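Local coordinates for protein SusD homolog (Bacteroides ovatus, PDB 4F53) that probably binds glycans, perhaps mucin O-glycans, at the bacterial surface as a SusD-like outer-membrane lipoprotein with a TPR-like helical fold, at residues M40-N45 against A241-A246; F46-D51 against Q252-L257; S322-T327 against A437-G442; S94-D99 against I121-R126. All coordinates share one frame; numbering follows the deposited sequence.

Read from the N terminus, the chain shows how a helical protein is tied together by contacts between residues far apart in sequence. Residues 40-45 and 46-51, consecutive around the start of helix 44-58, are met about 200 residues later by 241-246 (interaction 1) and 252-257 (interaction 2), so the two loops cross, their segments alternating. Interaction 4, a local hairpin between helices 82-106 and 110-131, lies within both loops, reaching interaction 2 through the R126-D51 salt bridge and interaction 1 through K95 and Q43. Interaction 3 closes later, in series with the others, joining the loop before strand 332-335 to the end of helix 423-438; M255 packs against its M324.

Interaction 1. Residues M40-N45 against A241-A246; sequences MPEQEN and AYRKVA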
loop_
_atom_site.group_PDB
_atom_site.type_symbol
_atom_site.label_atom_id
_atom_site.label_comp_id
_atom_site.label_asym_id
_atom_site.label_seq_id
_atom_site.Cartn_x
_atom_site.Cartn_y
_atom_site.Cartn_z
HETATM N N MSE A 40 -2.745 -5.707 -7.426
HETATM C CA MSE A 40 -1.389 -5.842 -6.867
HETATM C C MSE A 40 -0.579 -6.520 -7.982
HETATM O O MSE A 40 -0.405 -7.746 -7.970
HETATM C CB MSE A 40 -1.466 -6.672 -5.568
HETATM C CG MSE A 40 -0.234 -6.522 -4.691
HETATM SE SE MSE A 40 -0.056 -4.718 -3.940
HETATM C CE MSE A 40 -1.697 -4.743 -2.879
ATOM N N PRO A 41 -0.206 -5.742 -9.034
ATOM C CA PRO A 41 0.325 -6.357 -10.267
ATOM C C PRO A 41 1.559 -7.233 -10.122
ATOM O O PRO A 41 2.485 -6.928 -9.392
ATOM C CB PRO A 41 0.606 -5.172 -11.187
ATOM C CG PRO A 41 0.468 -3.946 -10.326
ATOM C CD PRO A 41 -0.443 -4.288 -9.216
ATOM N N GLU A 42 1.523 -8.355 -10.839
ATOM C CA GLU A 42 2.562 -9.364 -10.894
ATOM C C GLU A 42 3.675 -9.004 -11.895
ATOM O O GLU A 42 4.841 -9.299 -11.600
ATOM C CB GLU A 42 1.950 -10.712 -11.264
ATOM C CG GLU A 42 2.962 -11.836 -11.257
ATOM C CD GLU A 42 2.455 -13.197 -11.674
ATOM O OE1 GLU A 42 1.286 -13.521 -11.369
ATOM O OE2 GLU A 42 3.244 -13.954 -12.277
ATOM N N GLN A 43 3.311 -8.406 -13.069
ATOM C CA GLN A 43 4.263 -8.027 -14.111
ATOM C C GLN A 43 5.404 -7.247 -13.454
ATOM O O GLN A 43 5.172 -6.166 -12.887
ATOM C CB GLN A 43 3.560 -7.226 -15.225
ATOM C CG GLN A 43 4.351 -7.143 -16.545
ATOM C CD GLN A 43 3.725 -6.181 -17.543
ATOM O OE1 GLN A 43 2.634 -5.665 -17.338
ATOM N NE2 GLN A 43 4.409 -5.900 -18.648
ATOM N N GLU A 44 6.609 -7.853 -13.459
ATOM C CA GLU A 44 7.816 -7.352 -12.804
ATOM C C GLU A 44 8.218 -5.949 -13.240
ATOM O O GLU A 44 8.643 -5.196 -12.380
ATOM C CB GLU A 44 9.003 -8.332 -12.942
ATOM C CG GLU A 44 9.439 -8.602 -14.374
ATOM C CD GLU A 44 10.607 -9.551 -14.544
ATOM O OE1 GLU A 44 10.618 -10.617 -13.886
ATOM O OE2 GLU A 44 11.487 -9.254 -15.380
ATOM N N ASN A 45 8.056 -5.589 -14.525
ATOM C CA ASN A 45 8.439 -4.269 -15.022
ATOM C C ASN A 45 7.337 -3.226 -14.770
ATOM O O ASN A 45 7.492 -2.071 -15.166
ATOM C CB ASN A 45 8.842 -4.315 -16.515
ATOM C CG ASN A 45 7.846 -4.973 -17.442
ATOM O OD1 ASN A 45 7.492 -6.148 -17.287
ATOM N ND2 ASN A 45 7.456 -4.264 -18.488
ATOM N N ALA A 241 -6.926 -11.914 1.279
ATOM C CA ALA A 241 -6.799 -12.056 -0.177
ATOM C C ALA A 241 -5.320 -12.144 -0.570
ATOM O O ALA A 241 -4.553 -11.206 -0.367
ATOM C CB ALA A 241 -7.491 -10.901 -0.903
ATOM N N TYR A 242 -4.933 -13.319 -1.100
ATOM C CA TYR A 242 -3.578 -13.670 -1.537
ATOM C C TYR A 242 -3.676 -14.284 -2.913
ATOM O O TYR A 242 -4.402 -15.253 -3.077
ATOM C CB TYR A 242 -2.908 -14.657 -0.545
ATOM C CG TYR A 242 -2.851 -14.114 0.865
ATOM C CD1 TYR A 242 -1.829 -13.256 1.262
ATOM C CD2 TYR A 242 -3.833 -14.440 1.799
ATOM C CE1 TYR A 242 -1.789 -12.733 2.547
ATOM C CE2 TYR A 242 -3.804 -13.919 3.087
ATOM C CZ TYR A 242 -2.781 -13.065 3.456
ATOM O OH TYR A 242 -2.729 -12.566 4.735
ATOM N N ARG A 243 -3.021 -13.697 -3.911
ATOM C CA ARG A 243 -3.129 -14.214 -5.275
ATOM C C ARG A 243 -2.033 -15.213 -5.588
ATOM O O ARG A 243 -0.855 -14.937 -5.374
ATOM C CB ARG A 243 -3.110 -13.070 -6.312
ATOM C CG ARG A 243 -3.566 -13.516 -7.704
ATOM C CD ARG A 243 -3.731 -12.374 -8.694
ATOM N NE ARG A 243 -3.281 -12.752 -10.049
ATOM C CZ ARG A 243 -1.999 -12.889 -10.421
ATOM N NH1 ARG A 243 -1.008 -12.674 -9.543
ATOM N NH2 ARG A 243 -1.699 -13.246 -11.663
ATOM N N LYS A 244 -2.427 -16.374 -6.122
ATOM C CA LYS A 244 -1.496 -17.413 -6.577
ATOM C C LYS A 244 -0.922 -16.880 -7.873
ATOM O O LYS A 244 -1.682 -16.563 -8.818
ATOM C CB LYS A 244 -2.195 -18.788 -6.717
ATOM C CG LYS A 244 -1.343 -19.846 -7.407
ATOM C CD LYS A 244 -2.072 -21.147 -7.593
ATOM C CE LYS A 244 -1.200 -22.188 -8.242
ATOM N NZ LYS A 244 -1.957 -23.443 -8.488
ATOM N N VAL A 245 0.420 -16.678 -7.891
ATOM C CA VAL A 245 1.108 -16.079 -9.044
ATOM C C VAL A 245 0.893 -16.926 -10.306
ATOM O O VAL A 245 0.779 -18.161 -10.225
ATOM C CB VAL A 245 2.618 -15.775 -8.797
ATOM C CG1 VAL A 245 2.798 -14.831 -7.613
ATOM C CG2 VAL A 245 3.455 -17.049 -8.636
ATOM N N ALA A 246 0.792 -16.252 -11.456
ATOM C CA ALA A 246 0.645 -16.930 -12.746
ATOM C C ALA A 246 1.996 -17.446 -13.200
ATOM O O ALA A 246 2.077 -18.555 -13.716
ATOM C CB ALA A 246 0.057 -15.985 -13.784
#
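E42 meets R243 and the backbone of A246 through one carboxylate oxygen, OE1, which accepts three hydrogen bonds. R243 supplies two of them in a salt bridge that is end-on yet converges on a single atom: R243 NH1 lies 3.1 Å from E42 OE1 and meets the anti lone pair of that oxygen, while R243 NH2, 3.0 Å from E42 OE1, comes nearly along the C-O bond. OE1 sits in the guanidinium plane at its edge, but the carboxylate itself is turned 54° from that plane. The third donor, A246 N, stands 2.8 Å from E42 OE1 on the syn side, in a nearly straight bond of 166°. With CG anti to the backbone N (chi1 -176°) and the chain extended beyond it, E42 reaches from the turn before helix 44-58 to the end of strand 241-243, which pairs antiparallel with strand 332-335. There the polypeptide leaves the small sheet, and E42 OE2 takes the next backbone amides, D247 N and H248 N, so that both oxygens hold the departing loop. Were E42 replaced by an alanine, the R243 guanidinium would probably lose its carboxylate mate and the amides of A246, D247 and H248 their acceptor. Packing is slight: V245 CB lies 3.7 Å from E42 OE1, its side chain crossing that of E42 at about a right angle, and A246 CB approaches the same oxygen.

Interaction 2. Residues F46-D51 against Q252-L257; sequences FSQYVD and QRFMVL
Two helices, 44-58 and 250-257, meet here through one aromatic side chain of the second, F254, laid against a turn of the first. Its ring tip comes to the backbone as well as to side chains: F254 CZ is 3.3 Å from Q48 N, and F254 CE1 is 3.4 Å from Q48 CB. Over one face lies Q48 CG in a CH-pi contact, 4.1 Å from the centroid of the F254 ring. Q48 CG is anti to the backbone N (chi1 -164°) and the chain extended beyond, which lays the side chain along the ring with its amide almost parallel, the planes 6° apart. S47 comes instead to the edge, its OG 3.6 Å from F254 CE2. Both helices contain a wider pi-type turn in this region of the TPR-like, largely helical fold. Replacing F254 by an alanine would probably open a gap beside S47 and leave the Q48 chain without the ring face it lies on. W251 meets the F254 ring edge-to-face, whereas the far end of Q48 is held by D260, whose OD2 accepts from NE2.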
loop_
_atom_site.group_PDB
_atom_site.type_symbol
_atom_site.label_atom_id
_atom_site.label_comp_id
_atom_site.label_asym_id
_atom_site.label_seq_id
_atom_site.Cartn_x
_atom_site.Cartn_y
_atom_site.Cartn_z
ATOM N N PHE A 46 6.231 -3.608 -14.122
ATOM C CA PHE A 46 5.171 -2.668 -13.790
ATOM C C PHE A 46 5.175 -2.535 -12.280
ATOM O O PHE A 46 5.265 -1.427 -11.754
ATOM C CB PHE A 46 3.800 -3.099 -14.339
ATOM C CG PHE A 46 2.654 -2.161 -13.998
ATOM C CD1 PHE A 46 2.797 -0.775 -14.126
ATOM C CD2 PHE A 46 1.411 -2.662 -13.627
ATOM C CE1 PHE A 46 1.742 0.083 -13.822
ATOM C CE2 PHE A 46 0.354 -1.802 -13.349
ATOM C CZ PHE A 46 0.532 -0.437 -13.445
ATOM N N SER A 47 5.178 -3.689 -11.596
ATOM C CA SER A 47 5.266 -3.855 -10.140
ATOM C C SER A 47 6.465 -3.088 -9.581
ATOM O O SER A 47 6.338 -2.439 -8.543
ATOM C CB SER A 47 5.400 -5.344 -9.786
ATOM O OG SER A 47 5.428 -5.513 -8.380
ATOM N N GLN A 48 7.628 -3.185 -10.251
ATOM C CA GLN A 48 8.865 -2.526 -9.813
ATOM C C GLN A 48 8.663 -1.036 -9.623
ATOM O O GLN A 48 9.140 -0.492 -8.639
ATOM C CB GLN A 48 10.028 -2.765 -10.786
ATOM C CG GLN A 48 11.339 -2.407 -10.116
ATOM C CD GLN A 48 12.567 -2.699 -10.900
ATOM O OE1 GLN A 48 12.568 -2.784 -12.127
ATOM N NE2 GLN A 48 13.649 -2.820 -10.173
ATOM N N TYR A 49 7.927 -0.385 -10.526
ATOM C CA TYR A 49 7.671 1.030 -10.386
ATOM C C TYR A 49 6.629 1.323 -9.329
ATOM O O TYR A 49 6.915 2.051 -8.388
ATOM C CB TYR A 49 7.239 1.656 -11.717
ATOM C CG TYR A 49 8.310 1.547 -12.772
ATOM C CD1 TYR A 49 9.335 2.489 -12.854
ATOM C CD2 TYR A 49 8.324 0.485 -13.670
ATOM C CE1 TYR A 49 10.355 2.373 -13.805
ATOM C CE2 TYR A 49 9.338 0.355 -14.621
ATOM C CZ TYR A 49 10.339 1.315 -14.697
ATOM O OH TYR A 49 11.340 1.193 -15.628
ATOM N N VAL A 50 5.430 0.776 -9.480
ATOM C CA VAL A 50 4.293 1.155 -8.637
ATOM C C VAL A 50 4.368 0.615 -7.228
ATOM O O VAL A 50 3.998 1.339 -6.317
ATOM C CB VAL A 50 2.910 0.867 -9.293
ATOM C CG1 VAL A 50 2.774 1.650 -10.610
ATOM C CG2 VAL A 50 2.665 -0.625 -9.521
ATOM N N ASP A 51 4.841 -0.621 -7.038
ATOM C CA ASP A 51 4.835 -1.231 -5.715
ATOM C C ASP A 51 6.181 -1.215 -5.016
ATOM O O ASP A 51 6.243 -1.230 -3.789
ATOM C CB ASP A 51 4.327 -2.674 -5.813
ATOM C CG ASP A 51 2.817 -2.750 -5.999
ATOM O OD1 ASP A 51 2.074 -1.999 -5.278
ATOM O OD2 ASP A 51 2.368 -3.546 -6.848
ATOM N N GLN A 252 10.900 -11.391 -5.711
ATOM C CA GLN A 252 12.062 -12.277 -5.813
ATOM C C GLN A 252 13.091 -11.655 -6.773
ATOM O O GLN A 252 14.286 -11.766 -6.549
ATOM C CB GLN A 252 11.657 -13.690 -6.257
ATOM C CG GLN A 252 12.843 -14.673 -6.274
ATOM C CD GLN A 252 13.586 -14.695 -7.611
ATOM O OE1 GLN A 252 13.129 -14.203 -8.659
ATOM N NE2 GLN A 252 14.761 -15.237 -7.608
ATOM N N ARG A 253 12.626 -10.964 -7.801
ATOM C CA ARG A 253 13.484 -10.253 -8.741
ATOM C C ARG A 253 14.093 -9.021 -8.076
ATOM O O ARG A 253 15.318 -8.882 -8.044
ATOM C CB ARG A 253 12.685 -9.822 -10.006
ATOM C CG ARG A 253 12.103 -10.951 -10.838
ATOM C CD ARG A 253 13.169 -11.885 -11.356
ATOM N NE ARG A 253 12.655 -12.705 -12.451
ATOM C CZ ARG A 253 12.466 -14.017 -12.394
ATOM N NH1 ARG A 253 12.748 -14.688 -11.285
ATOM N NH2 ARG A 253 12.006 -14.671 -13.449
ATOM N N PHE A 254 13.245 -8.147 -7.522
ATOM C CA PHE A 254 13.681 -6.864 -6.932
ATOM C C PHE A 254 14.660 -7.055 -5.813
ATOM O O PHE A 254 15.676 -6.365 -5.776
ATOM C CB PHE A 254 12.512 -6.007 -6.423
ATOM C CG PHE A 254 11.303 -5.925 -7.324
ATOM C CD1 PHE A 254 11.441 -5.973 -8.711
ATOM C CD2 PHE A 254 10.027 -5.779 -6.784
ATOM C CE1 PHE A 254 10.318 -5.957 -9.541
ATOM C CE2 PHE A 254 8.908 -5.718 -7.615
ATOM C CZ PHE A 254 9.061 -5.815 -8.987
HETATM N N MSE A 255 14.367 -8.007 -4.925
HETATM C CA MSE A 255 15.191 -8.233 -3.757
HETATM C C MSE A 255 16.329 -9.243 -3.992
HETATM O O MSE A 255 17.504 -8.905 -3.833
HETATM C CB MSE A 255 14.284 -8.708 -2.591
HETATM C CG MSE A 255 13.229 -7.659 -2.164
HETATM SE SE MSE A 255 13.987 -6.480 -0.795
HETATM C CE MSE A 255 12.445 -5.460 -0.278
ATOM N N VAL A 256 15.982 -10.487 -4.322
ATOM C CA VAL A 256 16.957 -11.570 -4.372
ATOM C C VAL A 256 17.789 -11.579 -5.663
ATOM O O VAL A 256 19.015 -11.486 -5.574
ATOM C CB VAL A 256 16.297 -12.956 -4.094
ATOM C CG1 VAL A 256 17.352 -14.049 -4.035
ATOM C CG2 VAL A 256 15.493 -12.934 -2.796
ATOM N N LEU A 257 17.154 -11.705 -6.832
ATOM C CA LEU A 257 17.889 -11.803 -8.089
ATOM C C LEU A 257 18.635 -10.515 -8.486
ATOM O O LEU A 257 19.831 -10.584 -8.765
ATOM C CB LEU A 257 16.960 -12.235 -9.235
ATOM C CG LEU A 257 17.647 -12.831 -10.470
ATOM C CD1 LEU A 257 18.264 -14.170 -10.145
ATOM C CD2 LEU A 257 16.657 -13.007 -11.602
#

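Interaction 3. Residues S322-T327 against A437-G442; sequences SCMKVT and ANFPNG
A Met-aromatic contact joins the loop that precedes strand 332-335 to the turn following helix 423-438, where M324, a selenomethionine, reaches F439 and P440. Its chain is fully extended, CG anti to the backbone N (chi1 -173°) and each later torsion close to 180°, which carries the end of the side chain well away from its own loop. M324 SE passes obliquely by the F439 ring, 5.2 Å from its centroid and 4.1 Å from F439 CZ. M324 CG touches that same CZ, while M324 CE lies 3.9 Å from P440 CG, the two side chains crossing at about a right angle. In this SusD-like, largely helical fold the turn that presents F439 and P440 is a compact link between helices 423-438 and 442-452: the peptide bond before P440 is cis, and P440 CB sits over the centre of one face of the F439 ring, 3.9 Å above its plane. N441 then forms the centre of an inverse gamma turn and the N-cap of helix 442-452. Beyond the two segments, Y282 stacks on F439 and Y61 meets it edge-to-face, while W251 and M255 of helix 250-257 pack on M324.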
loop_
_atom_site.group_PDB
_atom_site.type_symbol
_atom_site.label_atom_id
_atom_site.label_comp_id
_atom_site.label_asym_id
_atom_site.label_seq_id
_atom_site.Cartn_x
_atom_site.Cartn_y
_atom_site.Cartn_z
ATOM N N SER A 322 19.784 -6.276 5.133
ATOM C CA SER A 322 18.711 -7.284 5.203
ATOM C C SER A 322 17.863 -7.267 3.937
ATOM O O SER A 322 17.512 -6.203 3.417
ATOM C CB SER A 322 17.831 -7.075 6.433
ATOM O OG SER A 322 18.478 -7.587 7.588
ATOM N N CYS A 323 17.603 -8.470 3.421
ATOM C CA CYS A 323 16.868 -8.738 2.193
ATOM C C CYS A 323 15.604 -9.523 2.516
ATOM O O CYS A 323 15.619 -10.408 3.377
ATOM C CB CYS A 323 17.767 -9.507 1.229
ATOM S SG CYS A 323 17.059 -9.750 -0.421
HETATM N N MSE A 324 14.512 -9.222 1.785
HETATM C CA MSE A 324 13.226 -9.916 1.943
HETATM C C MSE A 324 13.409 -11.405 1.747
HETATM O O MSE A 324 14.210 -11.824 0.905
HETATM C CB MSE A 324 12.218 -9.360 0.918
HETATM C CG MSE A 324 10.785 -9.852 1.059
HETATM SE SE MSE A 324 9.668 -8.865 -0.223
HETATM C CE MSE A 324 8.000 -9.861 -0.014
ATOM N N LYS A 325 12.689 -12.199 2.548
ATOM C CA LYS A 325 12.634 -13.662 2.430
ATOM C C LYS A 325 11.544 -13.915 1.417
ATOM O O LYS A 325 10.387 -13.586 1.690
ATOM C CB LYS A 325 12.342 -14.309 3.803
ATOM C CG LYS A 325 12.930 -15.695 3.973
ATOM C CD LYS A 325 12.805 -16.215 5.405
ATOM C CE LYS A 325 13.809 -15.560 6.330
ATOM N NZ LYS A 325 14.193 -16.447 7.471
ATOM N N VAL A 326 11.893 -14.338 0.200
ATOM C CA VAL A 326 10.868 -14.470 -0.859
ATOM C C VAL A 326 11.329 -15.427 -1.935
ATOM O O VAL A 326 12.510 -15.415 -2.292
ATOM C CB VAL A 326 10.487 -13.061 -1.456
ATOM C CG1 VAL A 326 11.695 -12.322 -2.052
ATOM C CG2 VAL A 326 9.310 -13.125 -2.445
ATOM N N THR A 327 10.401 -16.255 -2.448
ATOM C CA THR A 327 10.651 -17.150 -3.582
ATOM C C THR A 327 9.712 -16.766 -4.748
ATOM O O THR A 327 8.738 -16.035 -4.553
ATOM C CB THR A 327 10.539 -18.638 -3.242
ATOM O OG1 THR A 327 9.181 -19.013 -3.141
ATOM C CG2 THR A 327 11.322 -19.032 -2.023
ATOM N N ALA A 437 2.211 -5.333 10.219
ATOM C CA ALA A 437 1.410 -6.430 9.690
ATOM C C ALA A 437 1.146 -6.339 8.167
ATOM O O ALA A 437 0.993 -7.379 7.535
ATOM C CB ALA A 437 0.084 -6.514 10.429
ATOM N N ASN A 438 1.070 -5.132 7.598
ATOM C CA ASN A 438 0.710 -4.953 6.189
ATOM C C ASN A 438 1.874 -5.042 5.240
ATOM O O ASN A 438 1.659 -5.003 4.028
ATOM C CB ASN A 438 -0.063 -3.656 5.941
ATOM C CG ASN A 438 -1.466 -3.908 5.472
ATOM O OD1 ASN A 438 -1.841 -5.041 5.182
ATOM N ND2 ASN A 438 -2.283 -2.863 5.398
ATOM N N PHE A 439 3.089 -5.253 5.743
ATOM C CA PHE A 439 4.211 -5.495 4.848
ATOM C C PHE A 439 3.859 -6.707 3.923
ATOM O O PHE A 439 3.299 -7.665 4.439
ATOM C CB PHE A 439 5.471 -5.785 5.676
ATOM C CG PHE A 439 6.672 -6.184 4.839
ATOM C CD1 PHE A 439 7.524 -5.218 4.314
ATOM C CD2 PHE A 439 6.942 -7.522 4.575
ATOM C CE1 PHE A 439 8.631 -5.587 3.538
ATOM C CE2 PHE A 439 8.041 -7.889 3.788
ATOM C CZ PHE A 439 8.881 -6.926 3.279
ATOM N N PRO A 440 4.145 -6.713 2.589
ATOM C CA PRO A 440 4.839 -5.695 1.774
ATOM C C PRO A 440 3.887 -4.746 0.991
ATOM O O PRO A 440 4.272 -4.217 -0.053
ATOM C CB PRO A 440 5.662 -6.585 0.810
ATOM C CG PRO A 440 4.748 -7.759 0.529
ATOM C CD PRO A 440 3.840 -7.906 1.768
ATOM N N ASN A 441 2.656 -4.537 1.486
ATOM C CA ASN A 441 1.640 -3.694 0.841
ATOM C C ASN A 441 1.912 -2.207 1.076
ATOM O O ASN A 441 1.200 -1.560 1.852
ATOM C CB ASN A 441 0.217 -4.057 1.312
ATOM C CG ASN A 441 -0.877 -3.426 0.457
ATOM O OD1 ASN A 441 -0.619 -2.649 -0.489
ATOM N ND2 ASN A 441 -2.122 -3.750 0.761
ATOM N N GLY A 442 2.911 -1.674 0.371
ATOM C CA GLY A 442 3.315 -0.283 0.514
ATOM C C GLY A 442 2.313 0.735 0.040
ATOM O O GLY A 442 2.273 1.847 0.574
#

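Interaction 4. Residues S94-D99 against I121-R126; sequences SKFYPD and IVVMLR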
loop_
_atom_site.group_PDB
_atom_site.type_symbol
_atom_site.label_atom_id
_atom_site.label_comp_id
_atom_site.label_asym_id
_atom_site.label_seq_id
_atom_site.Cartn_x
_atom_site.Cartn_y
_atom_site.Cartn_z
ATOM N N SER A 94 -4.023 1.856 -19.434
ATOM C CA SER A 94 -3.683 1.019 -20.606
ATOM C C SER A 94 -3.883 -0.464 -20.334
ATOM O O SER A 94 -4.292 -1.226 -21.218
ATOM C CB SER A 94 -2.219 1.215 -21.004
ATOM O OG SER A 94 -1.903 2.578 -21.222
ATOM N N LYS A 95 -3.538 -0.878 -19.114
ATOM C CA LYS A 95 -3.604 -2.286 -18.746
ATOM C C LYS A 95 -4.986 -2.700 -18.254
ATOM O O LYS A 95 -5.349 -3.860 -18.447
ATOM C CB LYS A 95 -2.552 -2.622 -17.683
ATOM C CG LYS A 95 -1.129 -2.514 -18.213
ATOM C CD LYS A 95 -0.147 -2.673 -17.072
ATOM C CE LYS A 95 1.253 -2.296 -17.478
ATOM N NZ LYS A 95 1.867 -3.347 -18.312
ATOM N N PHE A 96 -5.745 -1.788 -17.611
ATOM C CA PHE A 96 -7.047 -2.148 -17.053
ATOM C C PHE A 96 -8.233 -1.995 -18.024
ATOM O O PHE A 96 -9.006 -2.954 -18.203
ATOM C CB PHE A 96 -7.354 -1.344 -15.747
ATOM C CG PHE A 96 -8.539 -1.894 -14.986
ATOM C CD1 PHE A 96 -9.840 -1.470 -15.282
ATOM C CD2 PHE A 96 -8.366 -2.878 -14.015
ATOM C CE1 PHE A 96 -10.940 -2.036 -14.629
ATOM C CE2 PHE A 96 -9.464 -3.433 -13.350
ATOM C CZ PHE A 96 -10.746 -3.036 -13.686
ATOM N N TYR A 97 -8.432 -0.781 -18.556
ATOM C CA TYR A 97 -9.640 -0.420 -19.293
ATOM C C TYR A 97 -9.926 -1.171 -20.602
ATOM O O TYR A 97 -11.098 -1.544 -20.751
ATOM C CB TYR A 97 -9.759 1.086 -19.486
ATOM C CG TYR A 97 -10.331 1.733 -18.238
ATOM C CD1 TYR A 97 -11.651 1.510 -17.855
ATOM C CD2 TYR A 97 -9.525 2.481 -17.384
ATOM C CE1 TYR A 97 -12.171 2.069 -16.689
ATOM C CE2 TYR A 97 -10.047 3.082 -16.239
ATOM C CZ TYR A 97 -11.368 2.864 -15.886
ATOM O OH TYR A 97 -11.884 3.416 -14.724
ATOM N N PRO A 98 -8.983 -1.487 -21.523
ATOM C CA PRO A 98 -9.388 -2.245 -22.721
ATOM C C PRO A 98 -10.054 -3.589 -22.353
ATOM O O PRO A 98 -11.115 -3.884 -22.904
ATOM C CB PRO A 98 -8.074 -2.419 -23.494
ATOM C CG PRO A 98 -7.233 -1.278 -23.054
ATOM C CD PRO A 98 -7.550 -1.136 -21.587
ATOM N N ASP A 99 -9.510 -4.338 -21.352
ATOM C CA ASP A 99 -10.093 -5.616 -20.917
ATOM C C ASP A 99 -11.425 -5.420 -20.192
ATOM O O ASP A 99 -12.349 -6.219 -20.380
ATOM C CB ASP A 99 -9.121 -6.395 -20.029
ATOM C CG ASP A 99 -7.999 -7.099 -20.781
ATOM O OD1 ASP A 99 -7.947 -6.986 -22.028
ATOM O OD2 ASP A 99 -7.183 -7.783 -20.128
ATOM N N ILE A 121 -12.710 -0.702 -8.793
ATOM C CA ILE A 121 -12.691 0.107 -7.577
ATOM C C ILE A 121 -11.313 -0.005 -6.873
ATOM O O ILE A 121 -10.695 1.024 -6.644
ATOM C CB ILE A 121 -13.875 -0.247 -6.639
ATOM C CG1 ILE A 121 -15.197 0.180 -7.306
ATOM C CG2 ILE A 121 -13.696 0.439 -5.267
ATOM C CD1 ILE A 121 -16.483 -0.333 -6.673
ATOM N N VAL A 122 -10.811 -1.229 -6.613
ATOM C CA VAL A 122 -9.522 -1.463 -5.929
ATOM C C VAL A 122 -8.347 -0.853 -6.735
ATOM O O VAL A 122 -7.481 -0.203 -6.142
ATOM C CB VAL A 122 -9.269 -2.986 -5.638
ATOM C CG1 VAL A 122 -7.935 -3.216 -4.923
ATOM C CG2 VAL A 122 -10.414 -3.605 -4.841
ATOM N N VAL A 123 -8.326 -1.052 -8.075
ATOM C CA VAL A 123 -7.248 -0.572 -8.947
ATOM C C VAL A 123 -7.267 0.952 -9.007
ATOM O O VAL A 123 -6.243 1.592 -8.789
ATOM C CB VAL A 123 -7.313 -1.204 -10.365
ATOM C CG1 VAL A 123 -6.296 -0.560 -11.308
ATOM C CG2 VAL A 123 -7.085 -2.704 -10.287
HETATM N N MSE A 124 -8.430 1.526 -9.271
HETATM C CA MSE A 124 -8.559 2.972 -9.399
HETATM C C MSE A 124 -8.506 3.659 -8.025
HETATM O O MSE A 124 -8.179 4.842 -7.966
HETATM C CB MSE A 124 -9.793 3.348 -10.237
HETATM C CG MSE A 124 -9.666 2.837 -11.674
HETATM SE SE MSE A 124 -8.064 3.542 -12.581
HETATM C CE MSE A 124 -7.615 2.031 -13.812
ATOM N N LEU A 125 -8.728 2.907 -6.935
ATOM C CA LEU A 125 -8.519 3.404 -5.560
ATOM C C LEU A 125 -7.025 3.717 -5.380
ATOM O O LEU A 125 -6.716 4.758 -4.844
ATOM C CB LEU A 125 -9.003 2.405 -4.483
ATOM C CG LEU A 125 -8.899 2.839 -2.998
ATOM C CD1 LEU A 125 -9.773 4.085 -2.710
ATOM C CD2 LEU A 125 -9.307 1.698 -2.075
ATOM N N ARG A 126 -6.111 2.847 -5.868
ATOM C CA ARG A 126 -4.650 3.091 -5.825
ATOM C C ARG A 126 -4.302 4.377 -6.578
ATOM O O ARG A 126 -3.513 5.179 -6.092
ATOM C CB ARG A 126 -3.827 1.953 -6.470
ATOM C CG ARG A 126 -4.058 0.555 -5.966
ATOM C CD ARG A 126 -3.235 -0.414 -6.798
ATOM N NE ARG A 126 -1.835 0.012 -6.830
ATOM C CZ ARG A 126 -0.798 -0.722 -6.459
ATOM N NH1 ARG A 126 -0.971 -1.980 -6.073
ATOM N NH2 ARG A 126 0.424 -0.216 -6.497
#
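M124, a selenomethionine, reaches from helix 110-131 across to F96 and Y97 on helix 82-106, the two helices forming an antiparallel hairpin in the TPR-like fold. Their short segments run at 149° to one another, with axes 11.5 Å apart, and side chains of both helices fill the space between. From CB, which makes no close contact across the interface, the M124 chain leads to CG, 3.8 Å from the hydroxyl oxygen OH of Y97. The chain then bends at chi2 (-58°) and again at the next torsion, bringing the selenium beside the Y97 ring: M124 SE is 5.4 Å from the ring centroid in an oblique Met-aromatic contact. The terminal CE touches both aromatic residues, 3.6 Å from Y97 CE2 and 3.9 Å from F96 CB. These neighbours also pack on one another, F96 CD1 standing over the centre of the Y97 ring. The phenol's polar end has a partner outside the two segments, since Y97 OH is hydrogen-bonded to R120 NE on the same helix as M124. Elsewhere on helix 110-131, I121 and L125 pack on helices 152-173 and 190-207, and M124 itself also touches M159. F96, its CG anti to the backbone N, turns its ring to V123, where F96 CD2 rests 3.9 Å from V123 CG2.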